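Side-chain contact in D-galactonate dehydratase family member RspA (Pantoea ananatis, PDB 3T6C), which dehydrates D-gluconate to 2-dehydro-3-deoxy-D-gluconate with low activity in vitro, using one magnesium ion per subunit: residues D246-I251 with M296-V301. Sequence-based numbering, arbitrary orientation.
Sequences DAHERI and MGELFV. With MG (magnesium ion), chain C; GCO (D-gluconic acid), chain D.
Asp-246 OD2 and Glu-298 OE1 bind the same magnesium ion, the aspartate oxygen at 2.0 Å and the glutamate oxygen at 2.2 Å. Each carboxylate gives one oxygen to the metal; OD2 of Asp-246 and OE1 of Glu-298 sit nearly opposite each other on the ion, 4.2 Å apart, and the cation between them would offset their like charges. Glu-272, a water, and O1B and O2 of D-gluconic acid, which chelates the ion, complete six ligands. The water also donates a hydrogen bond of 2.6 Å to Asp-246 OD1, so the two oxygens of this carboxylate hold metal and water respectively. With CG of Asp-246 anti to the backbone N (chi1 -170°), the group reaches the ion from the end of strand 242-246; a weak bond from His-248 N to OD1 ties it to the following turn.

On the ligand side, Glu-298 OE2 lies 2.6 Å from O2 of D-gluconic acid. Tyr-103 of the second subunit hydrogen-bonds this carboxylate oxygen. The glutamate chain runs extended beyond CG toward the metal. His-248, probably a proton donor/acceptor as in related enzymes, meets the ligand at its ring edge: NE2 and O4 of D-gluconic acid share a nearly straight hydrogen bond of 2.9 Å (166°), and Tyr-181 stacks on the ring.

Away from the ion, Leu-299 crosses Glu-249 at about a right angle, its CD1 against the carboxylate, 3.6 Å from Glu-249 OE1. That oxygen is salt-bridged to Arg-105 of the second subunit, whose Tyr-103 packs on both side chains.

The two loops follow barrel strands 242-246 and 294-296, which flank strand 270-272, ending in Glu-272. Carboxylates at or just beyond the C-terminal ends of three successive strands, gathered round one magnesium, are the hallmark of the enolase-superfamily metal site.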
ATOM      1  N   ASP A 246      30.855   7.273   8.547  1.00  8.59           N
ATOM      2  CA  ASP A 246      30.029   6.467   9.457  1.00  7.97           C
ATOM      3  C   ASP A 246      29.333   7.381  10.468  1.00  7.58           C
ATOM      4  O   ASP A 246      30.007   7.987  11.358  1.00  9.82           O
ATOM      5  CB  ASP A 246      30.971   5.473  10.183  1.00 10.23           C
ATOM      6  CG  ASP A 246      30.232   4.400  10.993  1.00  8.73           C
ATOM      7  OD1 ASP A 246      29.005   4.500  11.232  1.00  8.98           O
ATOM      8  OD2 ASP A 246      30.909   3.410  11.393  1.00  8.38           O
ATOM      9  N   ALA A 247      28.005   7.510  10.348  1.00  8.92           N
ATOM     10  CA  ALA A 247      27.248   8.346  11.302  1.00  8.23           C
ATOM     11  C   ALA A 247      27.075   7.629  12.635  1.00 10.96           C
ATOM     12  O   ALA A 247      26.802   8.276  13.626  1.00  8.45           O
ATOM     13  CB  ALA A 247      25.908   8.663  10.716  1.00  9.73           C
ATOM     14  N   HIS A 248      27.213   6.295  12.636  1.00  8.97           N
ATOM     15  CA  HIS A 248      27.277   5.498  13.889  1.00  8.40           C
ATOM     16  C   HIS A 248      26.132   5.787  14.846  1.00  8.40           C
ATOM     17  O   HIS A 248      26.327   5.961  16.053  1.00 10.13           O
ATOM     18  CB  HIS A 248      28.625   5.711  14.582  1.00  9.90           C
ATOM     19  CG  HIS A 248      29.121   4.517  15.358  1.00  8.77           C
ATOM     20  ND1 HIS A 248      28.610   4.159  16.590  1.00 12.23           N
ATOM     21  CD2 HIS A 248      30.119   3.640  15.096  1.00  9.88           C
ATOM     22  CE1 HIS A 248      29.266   3.103  17.053  1.00 12.86           C
ATOM     23  NE2 HIS A 248      30.187   2.764  16.162  1.00 11.15           N
ATOM     24  N   GLU A 249      24.928   5.880  14.261  1.00  8.00           N
ATOM     25  CA  GLU A 249      23.638   6.094  14.983  1.00  6.36           C
ATOM     26  C   GLU A 249      23.647   7.310  15.945  1.00  9.99           C
ATOM     27  O   GLU A 249      22.845   7.334  16.875  1.00 11.26           O
ATOM     28  CB  GLU A 249      23.148   4.808  15.727  1.00 10.47           C
ATOM     29  CG  GLU A 249      24.102   4.254  16.849  1.00 11.21           C
ATOM     30  CD  GLU A 249      23.591   2.985  17.586  1.00 11.63           C
ATOM     31  OE1 GLU A 249      22.510   2.468  17.224  1.00 10.52           O
ATOM     32  OE2 GLU A 249      24.276   2.559  18.565  1.00 11.78           O
ATOM     33  N   ARG A 250      24.483   8.323  15.667  1.00  9.92           N
ATOM     34  CA  ARG A 250      24.707   9.395  16.644  1.00  9.45           C
ATOM     35  C   ARG A 250      23.776  10.581  16.509  1.00 13.98           C
ATOM     36  O   ARG A 250      23.942  11.566  17.227  1.00 13.16           O
ATOM     37  CB  ARG A 250      26.159   9.886  16.558  1.00 10.12           C
ATOM     38  CG  ARG A 250      27.157   8.899  17.098  1.00 12.62           C
ATOM     39  CD  ARG A 250      27.055   8.816  18.601  1.00 16.53           C
ATOM     40  NE  ARG A 250      28.059   7.922  19.222  1.00 16.52           N
ATOM     41  CZ  ARG A 250      28.919   8.274  20.170  1.00 16.61           C
ATOM     42  NH1 ARG A 250      28.996   9.529  20.633  1.00 15.16           N
ATOM     43  NH2 ARG A 250      29.713   7.331  20.688  1.00 14.44           N
ATOM     44  N   ILE A 251      22.797  10.537  15.603  1.00  8.69           N
ATOM     45  CA  ILE A 251      21.915  11.690  15.388  1.00  8.03           C
ATOM     46  C   ILE A 251      20.463  11.209  15.235  1.00  8.98           C
ATOM     47  O   ILE A 251      20.221   9.998  15.054  1.00 11.21           O
ATOM     48  CB  ILE A 251      22.319  12.519  14.132  1.00 10.78           C
ATOM     49  CG1 ILE A 251      22.315  11.629  12.891  1.00 12.89           C
ATOM     50  CG2 ILE A 251      23.761  13.098  14.312  1.00 11.91           C
ATOM     51  CD1 ILE A 251      22.949  12.332  11.652  1.00 15.52           C
ATOM     52  N   MET A 296      24.180  -0.288   6.272  1.00  8.09           N
ATOM     53  CA  MET A 296      23.654  -0.538   7.612  1.00  8.00           C
ATOM     54  C   MET A 296      24.020  -1.913   8.032  1.00  7.35           C
ATOM     55  O   MET A 296      24.026  -2.844   7.211  1.00  8.33           O
ATOM     56  CB  MET A 296      22.092  -0.521   7.607  1.00  8.96           C
ATOM     57  CG  MET A 296      21.412   0.858   7.525  1.00 10.02           C
ATOM     58  SD  MET A 296      21.424   1.751   9.096  1.00 11.06           S
ATOM     59  CE  MET A 296      20.522   0.623  10.161  1.00 13.14           C
ATOM     60  N   GLY A 297      24.125  -2.059   9.354  1.00  8.42           N
ATOM     61  CA  GLY A 297      23.965  -3.376   9.949  1.00  9.27           C
ATOM     62  C   GLY A 297      25.036  -4.053  10.758  1.00  8.98           C
ATOM     63  O   GLY A 297      24.842  -5.219  11.101  1.00  8.73           O
ATOM     64  N   GLU A 298      26.125  -3.382  11.090  1.00  8.10           N
ATOM     65  CA  GLU A 298      27.122  -4.036  11.967  1.00  6.58           C
ATOM     66  C   GLU A 298      26.488  -4.478  13.281  1.00  7.33           C
ATOM     67  O   GLU A 298      26.977  -5.447  13.899  1.00  9.74           O
ATOM     68  CB  GLU A 298      28.347  -3.118  12.248  1.00  9.74           C
ATOM     69  CG  GLU A 298      27.977  -1.936  13.130  1.00  8.94           C
ATOM     70  CD  GLU A 298      29.071  -0.875  13.190  1.00 11.14           C
ATOM     71  OE1 GLU A 298      29.613  -0.499  12.140  1.00  9.75           O
ATOM     72  OE2 GLU A 298      29.413  -0.403  14.282  1.00  9.46           O
ATOM     73  N   LEU A 299      25.433  -3.790  13.727  1.00  6.58           N
ATOM     74  CA  LEU A 299      24.749  -4.154  14.978  1.00  8.08           C
ATOM     75  C   LEU A 299      23.714  -5.282  14.832  1.00  9.67           C
ATOM     76  O   LEU A 299      23.177  -5.743  15.837  1.00 10.70           O
ATOM     77  CB  LEU A 299      24.022  -2.919  15.565  1.00  7.72           C
ATOM     78  CG  LEU A 299      24.938  -1.996  16.363  1.00  8.15           C
ATOM     79  CD1 LEU A 299      24.252  -0.638  16.594  1.00  9.10           C
ATOM     80  CD2 LEU A 299      25.236  -2.662  17.752  1.00  7.97           C
ATOM     81  N   PHE A 300      23.380  -5.690  13.602  1.00  8.82           N
ATOM     82  CA  PHE A 300      22.220  -6.577  13.442  1.00  7.11           C
ATOM     83  C   PHE A 300      22.453  -7.999  13.962  1.00  8.22           C
ATOM     84  O   PHE A 300      23.572  -8.541  13.897  1.00  9.36           O
ATOM     85  CB  PHE A 300      21.854  -6.705  11.965  1.00  7.42           C
ATOM     86  CG  PHE A 300      21.303  -5.449  11.346  1.00  9.87           C
ATOM     87  CD1 PHE A 300      20.857  -4.358  12.091  1.00  9.14           C
ATOM     88  CD2 PHE A 300      21.217  -5.371   9.960  1.00 10.62           C
ATOM     89  CE1 PHE A 300      20.303  -3.220  11.460  1.00  9.44           C
ATOM     90  CE2 PHE A 300      20.651  -4.277   9.324  1.00 11.39           C
ATOM     91  CZ  PHE A 300      20.222  -3.180  10.042  1.00 10.48           C
ATOM     92  N   VAL A 301      21.471  -8.459  14.710  1.00  8.46           N
ATOM     93  CA  VAL A 301      21.405  -9.828  15.254  1.00  7.31           C
ATOM     94  C   VAL A 301      20.200 -10.649  14.816  1.00  9.54           C
ATOM     95  O   VAL A 301      20.005 -11.802  15.328  1.00 11.16           O
ATOM     96  CB  VAL A 301      21.541  -9.770  16.792  1.00  9.14           C
ATOM     97  CG1 VAL A 301      22.917  -9.266  17.225  1.00 10.15           C
ATOM     98  CG2 VAL A 301      20.463  -8.849  17.394  1.00 10.83           C
TER
HETATM   99 MG    MG C 501      30.444   1.443  11.696  1.00  8.02          MG
HETATM  100  C1  GCO D 601      33.041   0.237  12.274  1.00 12.63           C
HETATM  101  C2  GCO D 601      32.341   0.172  13.579  1.00 13.43           C
HETATM  102  C3  GCO D 601      33.247  -0.030  14.778  1.00 15.71           C
HETATM  103  C4  GCO D 601      32.435  -0.362  16.014  1.00 14.54           C
HETATM  104  C5  GCO D 601      33.181  -1.360  16.865  1.00 14.27           C
HETATM  105  C6  GCO D 601      32.428  -1.770  18.118  1.00 12.15           C
HETATM  106  O1A GCO D 601      34.170  -0.307  12.087  1.00 11.72           O
HETATM  107  O1B GCO D 601      32.410   0.728  11.282  1.00  9.42           O
HETATM  108  O2  GCO D 601      31.389   1.201  13.638  1.00 10.18           O
HETATM  109  O3  GCO D 601      33.965   1.139  14.920  1.00 15.67           O
HETATM  110  O4  GCO D 601      32.224   0.842  16.728  1.00 15.51           O
HETATM  111  O5  GCO D 601      33.434  -2.480  16.101  1.00 13.43           O
HETATM  112  O6  GCO D 601      33.093  -2.733  18.912  1.00 12.99           O
HETATM  113  O   HOH W   1      28.666   2.208  12.499  1.00  8.61           O